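PDB 6IUL: natterin-like protein from Lethenteron camtschaticum, which probably recognises cell-surface glycans through a jacalin-like lectin domain and forms membrane pores through an aerolysin-type module, acting as a lamprey cytotoxic immune protein. Local coordinates for residues A[27-32]-A[207-212]; A[48-53]-A[203-208]. All blocks are in the same frame, centred on the assembly; numbering follows the deposited sequence.

Interaction 1 of 2, residues A[27-32]-A[207-212]; sequences AATLQK and ESTFSL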
loop_
_atom_site.group_PDB
_atom_site.type_symbol
_atom_site.label_atom_id
_atom_site.label_comp_id
_atom_site.label_asym_id
_atom_site.label_seq_id
_atom_site.Cartn_x
_atom_site.Cartn_y
_atom_site.Cartn_z
ATOM N N ALA A 27 -5.420 -6.216 24.562
ATOM C CA ALA A 27 -6.036 -6.784 23.344
ATOM C C ALA A 27 -5.286 -7.972 22.747
ATOM O O ALA A 27 -5.263 -8.179 21.529
ATOM C CB ALA A 27 -6.209 -5.690 22.294
ATOM N N ALA A 28 -4.642 -8.749 23.605
ATOM C CA ALA A 28 -4.021 -9.988 23.171
ATOM C C ALA A 28 -5.125 -11.034 23.013
ATOM O O ALA A 28 -6.050 -11.068 23.808
ATOM C CB ALA A 28 -2.981 -10.457 24.174
ATOM N N THR A 29 -5.014 -11.870 21.990
ATOM C CA THR A 29 -6.059 -12.769 21.634
ATOM C C THR A 29 -5.598 -14.227 21.606
ATOM O O THR A 29 -4.439 -14.548 21.699
ATOM C CB THR A 29 -6.631 -12.397 20.247
ATOM O OG1 THR A 29 -5.614 -12.428 19.256
ATOM C CG2 THR A 29 -7.243 -11.008 20.278
ATOM N N LEU A 30 -6.554 -15.122 21.487
ATOM C CA LEU A 30 -6.294 -16.544 21.514
ATOM C C LEU A 30 -5.485 -16.950 20.297
ATOM O O LEU A 30 -5.920 -16.715 19.189
ATOM C CB LEU A 30 -7.621 -17.314 21.539
ATOM C CG LEU A 30 -7.499 -18.837 21.477
ATOM C CD1 LEU A 30 -6.818 -19.372 22.741
ATOM C CD2 LEU A 30 -8.873 -19.485 21.270
ATOM N N GLN A 31 -4.332 -17.579 20.525
ATOM C CA GLN A 31 -3.471 -18.059 19.460
ATOM C C GLN A 31 -3.506 -19.576 19.344
ATOM O O GLN A 31 -3.511 -20.125 18.233
ATOM C CB GLN A 31 -2.018 -17.605 19.658
ATOM C CG GLN A 31 -1.148 -18.107 18.512
ATOM C CD GLN A 31 0.188 -17.434 18.332
ATOM O OE1 GLN A 31 0.539 -16.470 19.019
ATOM N NE2 GLN A 31 0.986 -18.019 17.438
ATOM N N LYS A 32 -3.530 -20.250 20.489
ATOM C CA LYS A 32 -3.444 -21.670 20.516
ATOM C C LYS A 32 -4.178 -22.255 21.730
ATOM O O LYS A 32 -4.143 -21.704 22.811
ATOM C CB LYS A 32 -1.972 -22.065 20.557
ATOM C CG LYS A 32 -1.665 -23.555 20.424
ATOM C CD LYS A 32 -0.131 -23.759 20.486
ATOM C CE LYS A 32 0.261 -25.202 20.352
ATOM N NZ LYS A 32 1.748 -25.328 20.167
ATOM N N GLU A 207 -2.494 -6.274 13.992
ATOM C CA GLU A 207 -2.621 -5.839 12.592
ATOM C C GLU A 207 -3.319 -6.887 11.717
ATOM O O GLU A 207 -4.024 -6.564 10.760
ATOM C CB GLU A 207 -1.270 -5.436 11.955
ATOM C CG GLU A 207 -0.329 -6.619 11.597
ATOM C CD GLU A 207 0.287 -7.393 12.823
ATOM O OE1 GLU A 207 0.267 -6.922 14.028
ATOM O OE2 GLU A 207 0.827 -8.502 12.565
ATOM N N SER A 208 -3.112 -8.159 12.018
ATOM C CA SER A 208 -3.794 -9.240 11.274
ATOM C C SER A 208 -5.196 -9.571 11.854
ATOM O O SER A 208 -6.081 -9.976 11.118
ATOM C CB SER A 208 -2.908 -10.479 11.216
ATOM O OG SER A 208 -2.500 -10.858 12.503
ATOM N N THR A 209 -5.396 -9.362 13.155
ATOM C CA THR A 209 -6.660 -9.778 13.821
ATOM C C THR A 209 -7.736 -8.725 13.597
ATOM O O THR A 209 -8.900 -9.057 13.342
ATOM C CB THR A 209 -6.433 -9.976 15.329
ATOM O OG1 THR A 209 -5.509 -11.040 15.502
ATOM C CG2 THR A 209 -7.701 -10.280 16.090
ATOM N N PHE A 210 -7.347 -7.448 13.701
ATOM C CA PHE A 210 -8.261 -6.348 13.506
ATOM C C PHE A 210 -7.996 -5.613 12.205
ATOM O O PHE A 210 -6.928 -5.770 11.628
ATOM C CB PHE A 210 -8.130 -5.384 14.698
ATOM C CG PHE A 210 -8.322 -6.052 16.030
ATOM C CD1 PHE A 210 -9.596 -6.399 16.487
ATOM C CD2 PHE A 210 -7.237 -6.343 16.830
ATOM C CE1 PHE A 210 -9.754 -7.057 17.687
ATOM C CE2 PHE A 210 -7.390 -6.985 18.050
ATOM C CZ PHE A 210 -8.658 -7.323 18.489
ATOM N N SER A 211 -8.949 -4.800 11.733
ATOM C CA SER A 211 -8.632 -3.879 10.647
ATOM C C SER A 211 -8.298 -2.515 11.259
ATOM O O SER A 211 -9.165 -1.742 11.662
ATOM C CB SER A 211 -9.733 -3.794 9.580
ATOM O OG SER A 211 -10.783 -3.029 10.018
ATOM N N LEU A 212 -7.012 -2.251 11.378
ATOM C CA LEU A 212 -6.523 -1.056 12.096
ATOM C C LEU A 212 -6.499 0.177 11.190
ATOM O O LEU A 212 -6.144 0.066 10.015
ATOM C CB LEU A 212 -5.093 -1.294 12.584
ATOM C CG LEU A 212 -4.904 -2.424 13.570
ATOM C CD1 LEU A 212 -3.460 -2.607 13.883
ATOM C CD2 LEU A 212 -5.685 -2.196 14.856
HETATM O O HOH W 1 -4.293 -10.151 18.289
#

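Interaction 2 of 2, residues A[48-53]-A[203-208]; sequences WLTDGR and TNKIES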
loop_
_atom_site.group_PDB
_atom_site.type_symbol
_atom_site.label_atom_id
_atom_site.label_comp_id
_atom_site.label_asym_id
_atom_site.label_seq_id
_atom_site.Cartn_x
_atom_site.Cartn_y
_atom_site.Cartn_z
ATOM N N TRP A 48 -2.767 -20.340 24.996
ATOM C CA TRP A 48 -1.722 -19.362 24.649
ATOM C C TRP A 48 -2.360 -18.112 24.001
ATOM O O TRP A 48 -3.243 -18.239 23.118
ATOM C CB TRP A 48 -0.772 -19.936 23.610
ATOM C CG TRP A 48 0.106 -21.073 24.028
ATOM C CD1 TRP A 48 1.451 -21.006 24.256
ATOM C CD2 TRP A 48 -0.258 -22.459 24.154
ATOM N NE1 TRP A 48 1.941 -22.263 24.529
ATOM C CE2 TRP A 48 0.919 -23.175 24.472
ATOM C CE3 TRP A 48 -1.450 -23.158 24.012
ATOM C CZ2 TRP A 48 0.928 -24.582 24.694
ATOM C CZ3 TRP A 48 -1.466 -24.520 24.199
ATOM C CH2 TRP A 48 -0.272 -25.240 24.540
ATOM N N LEU A 49 -1.931 -16.934 24.428
ATOM C CA LEU A 49 -2.366 -15.684 23.820
ATOM C C LEU A 49 -1.291 -15.124 22.907
ATOM O O LEU A 49 -0.146 -15.526 22.977
ATOM C CB LEU A 49 -2.745 -14.677 24.870
ATOM C CG LEU A 49 -3.797 -15.138 25.866
ATOM C CD1 LEU A 49 -4.122 -14.040 26.874
ATOM C CD2 LEU A 49 -5.053 -15.599 25.145
ATOM N N THR A 50 -1.670 -14.204 22.026
ATOM C CA THR A 50 -0.758 -13.682 21.012
ATOM C C THR A 50 0.363 -12.799 21.601
ATOM O O THR A 50 1.294 -12.500 20.872
ATOM C CB THR A 50 -1.489 -12.857 19.964
ATOM O OG1 THR A 50 -2.282 -11.865 20.626
ATOM C CG2 THR A 50 -2.355 -13.738 19.082
ATOM N N ASP A 51 0.292 -12.433 22.879
ATOM C CA ASP A 51 1.410 -11.757 23.569
ATOM C C ASP A 51 2.343 -12.734 24.316
ATOM O O ASP A 51 3.125 -12.324 25.132
ATOM C CB ASP A 51 0.891 -10.713 24.585
ATOM C CG ASP A 51 0.082 -11.340 25.728
ATOM O OD1 ASP A 51 -0.129 -12.576 25.719
ATOM O OD2 ASP A 51 -0.390 -10.606 26.654
ATOM N N GLY A 52 2.239 -14.020 24.052
ATOM C CA GLY A 52 3.149 -15.009 24.644
ATOM C C GLY A 52 2.711 -15.511 26.017
ATOM O O GLY A 52 3.303 -16.407 26.560
ATOM N N ARG A 53 1.646 -14.971 26.584
ATOM C CA ARG A 53 1.168 -15.506 27.841
ATOM C C ARG A 53 0.628 -16.925 27.610
ATOM O O ARG A 53 0.120 -17.251 26.537
ATOM C CB ARG A 53 0.082 -14.623 28.450
ATOM C CG ARG A 53 0.556 -13.246 28.945
ATOM C CD ARG A 53 -0.649 -12.393 29.313
ATOM N NE ARG A 53 -1.381 -12.922 30.462
ATOM C CZ ARG A 53 -2.641 -12.623 30.770
ATOM N NH1 ARG A 53 -3.229 -13.181 31.836
ATOM N NH2 ARG A 53 -3.359 -11.810 30.000
ATOM N N THR A 203 2.304 -5.150 17.612
ATOM C CA THR A 203 2.626 -6.486 18.152
ATOM C C THR A 203 1.353 -7.281 18.429
ATOM O O THR A 203 0.243 -6.791 18.252
ATOM C CB THR A 203 3.410 -6.364 19.476
ATOM O OG1 THR A 203 2.656 -5.562 20.412
ATOM C CG2 THR A 203 4.768 -5.712 19.252
ATOM N N ASN A 204 1.533 -8.504 18.901
ATOM C CA ASN A 204 0.438 -9.354 19.391
ATOM C C ASN A 204 -0.570 -9.640 18.291
ATOM O O ASN A 204 -1.741 -9.904 18.564
ATOM C CB ASN A 204 -0.227 -8.688 20.589
ATOM C CG ASN A 204 0.750 -8.447 21.731
ATOM O OD1 ASN A 204 1.792 -9.060 21.788
ATOM N ND2 ASN A 204 0.393 -7.551 22.650
ATOM N N LYS A 205 -0.114 -9.553 17.048
ATOM C CA LYS A 205 -0.949 -9.785 15.861
ATOM C C LYS A 205 -2.158 -8.898 15.706
ATOM O O LYS A 205 -3.098 -9.233 14.959
ATOM C CB LYS A 205 -1.385 -11.268 15.791
ATOM C CG LYS A 205 -0.220 -12.216 15.651
ATOM C CD LYS A 205 -0.680 -13.620 15.450
ATOM C CE LYS A 205 0.405 -14.445 14.830
ATOM N NZ LYS A 205 -0.150 -15.806 14.654
ATOM N N ILE A 206 -2.176 -7.761 16.386
ATOM C CA ILE A 206 -3.320 -6.880 16.213
ATOM C C ILE A 206 -3.559 -6.406 14.783
ATOM O O ILE A 206 -4.732 -6.167 14.408
ATOM C CB ILE A 206 -3.311 -5.682 17.153
ATOM C CG1 ILE A 206 -2.099 -4.782 16.918
ATOM C CG2 ILE A 206 -3.413 -6.155 18.594
ATOM C CD1 ILE A 206 -2.321 -3.443 17.559
ATOM N N GLU A 207 -2.494 -6.274 13.992
ATOM C CA GLU A 207 -2.621 -5.839 12.592
ATOM C C GLU A 207 -3.319 -6.887 11.717
ATOM O O GLU A 207 -4.024 -6.564 10.760
ATOM C CB GLU A 207 -1.270 -5.436 11.955
ATOM C CG GLU A 207 -0.329 -6.619 11.597
ATOM C CD GLU A 207 0.287 -7.393 12.823
ATOM O OE1 GLU A 207 0.267 -6.922 14.028
ATOM O OE2 GLU A 207 0.827 -8.502 12.565
ATOM N N SER A 208 -3.112 -8.159 12.018
ATOM C CA SER A 208 -3.794 -9.240 11.274
ATOM C C SER A 208 -5.196 -9.571 11.854
ATOM O O SER A 208 -6.081 -9.976 11.118
ATOM C CB SER A 208 -2.908 -10.479 11.216
ATOM O OG SER A 208 -2.500 -10.858 12.503
#

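Interaction 1 of 2, residues A[27-32]-A[207-212]
Thr29 and Thr209 reach toward each other tip to tip, yet their hydroxyls stop 4.0 Å apart, OG1 to OG1, too far for a direct bond. A water closes the gap, lying 2.8 Å from Thr29 OG1 and 3.2 Å from Thr209 OG1. Beside this bridge lies the ring of Phe210. Ala27 O approaches the ring edge near its plane, 4.2 Å from CE2, while the methyl CG2 of Thr29 comes in obliquely, 4.3 Å from CZ. The whole contact buries 123 Å².

The two branches of Thr29 divide the work. With chi1 at 58°, OG1 sits between the backbone N and the carbonyl carbon and faces the water, and CG2, beside the backbone N, turns to the aromatic ring. Thr209 is split likewise: OG1 also bonds to Lys205 O, one helical turn back, whereas CG2 lies 3.8 Å above the Phe210 plane, over the ring centre, a placement consistent with CH-pi packing, which probably limits the ring's freedom. Phe210 is the first residue beyond the short helix, and further out its side chain packs on Ile143 and Ile146 of strand 135-155 and Ile283 of strand 260-285. Its carbonyl O accepts a bond from Lys193 of the second subunit.

With one shared water, a carbonyl oxygen at a ring edge and methyl packing, lectin and toxin-family regions meet here through an indirect, weakly directional polar link.

Interaction 2 of 2, residues A[48-53]-A[203-208]
Thr50 takes a chi1 of 52°, which places OG1 between its own backbone N and carbonyl carbon and directs the hydroxyl at Asn204 O; the resulting hydrogen bond is 2.9 Å from OG1 to O. The donor stands above the carbonyl plane, 40° out of it, and the same OG1 accepts from Thr29 N. In Asn204, CG is turned beside the backbone N (chi1 -59°), and the amide oxygen OD1 rests against the backbone of Asp51, 3.3 Å from its CA. A CA-H...O contact runs the other way, from Asn204 CA to Thr50 O at 3.6 Å. The methyl CG2 of Thr50 meets CD of the extended Lys205 chain 4.0 Å away, the two side chains crossing at a slant.

Both partners are turns. Leu49 to Gly52 form a type I turn, overlapped by an Asx turn in which Asp51 OD1 accepts from Arg53 N; the other carboxylate oxygen, OD2, is held by Asn26. Opposite, Thr203 to Ile206 form a type I' turn, with Lys205 at the N-cap position of helix 206-209. The contact thus joins the loop after strand 42-49, in the lectin region, to the connection between strand 184-200 and that short helix, while Lys205 also touches Gln31 on adjacent strand 30-37.

Overall arrangement
Together the two contacts illustrate how a junction between two family regions can be assembled from small patches: their centres are about 6 Å apart, and both bring the end of one lectin-region sheet to helix 206-209 and its flanks. Interaction 1 is the buried one, with the ring beyond the helix packed inward; interaction 2 lies at the surface, where polar turns meet through a direct hydrogen bond instead of a shared water. On the lectin side they are physically continuous, since Thr29 O lies 2.8 Å from Thr50 N, a probable backbone hydrogen bond between the neighbouring segments. On the toxin-family side, their segments share Glu207 and Ser208, so both land on the same short helix.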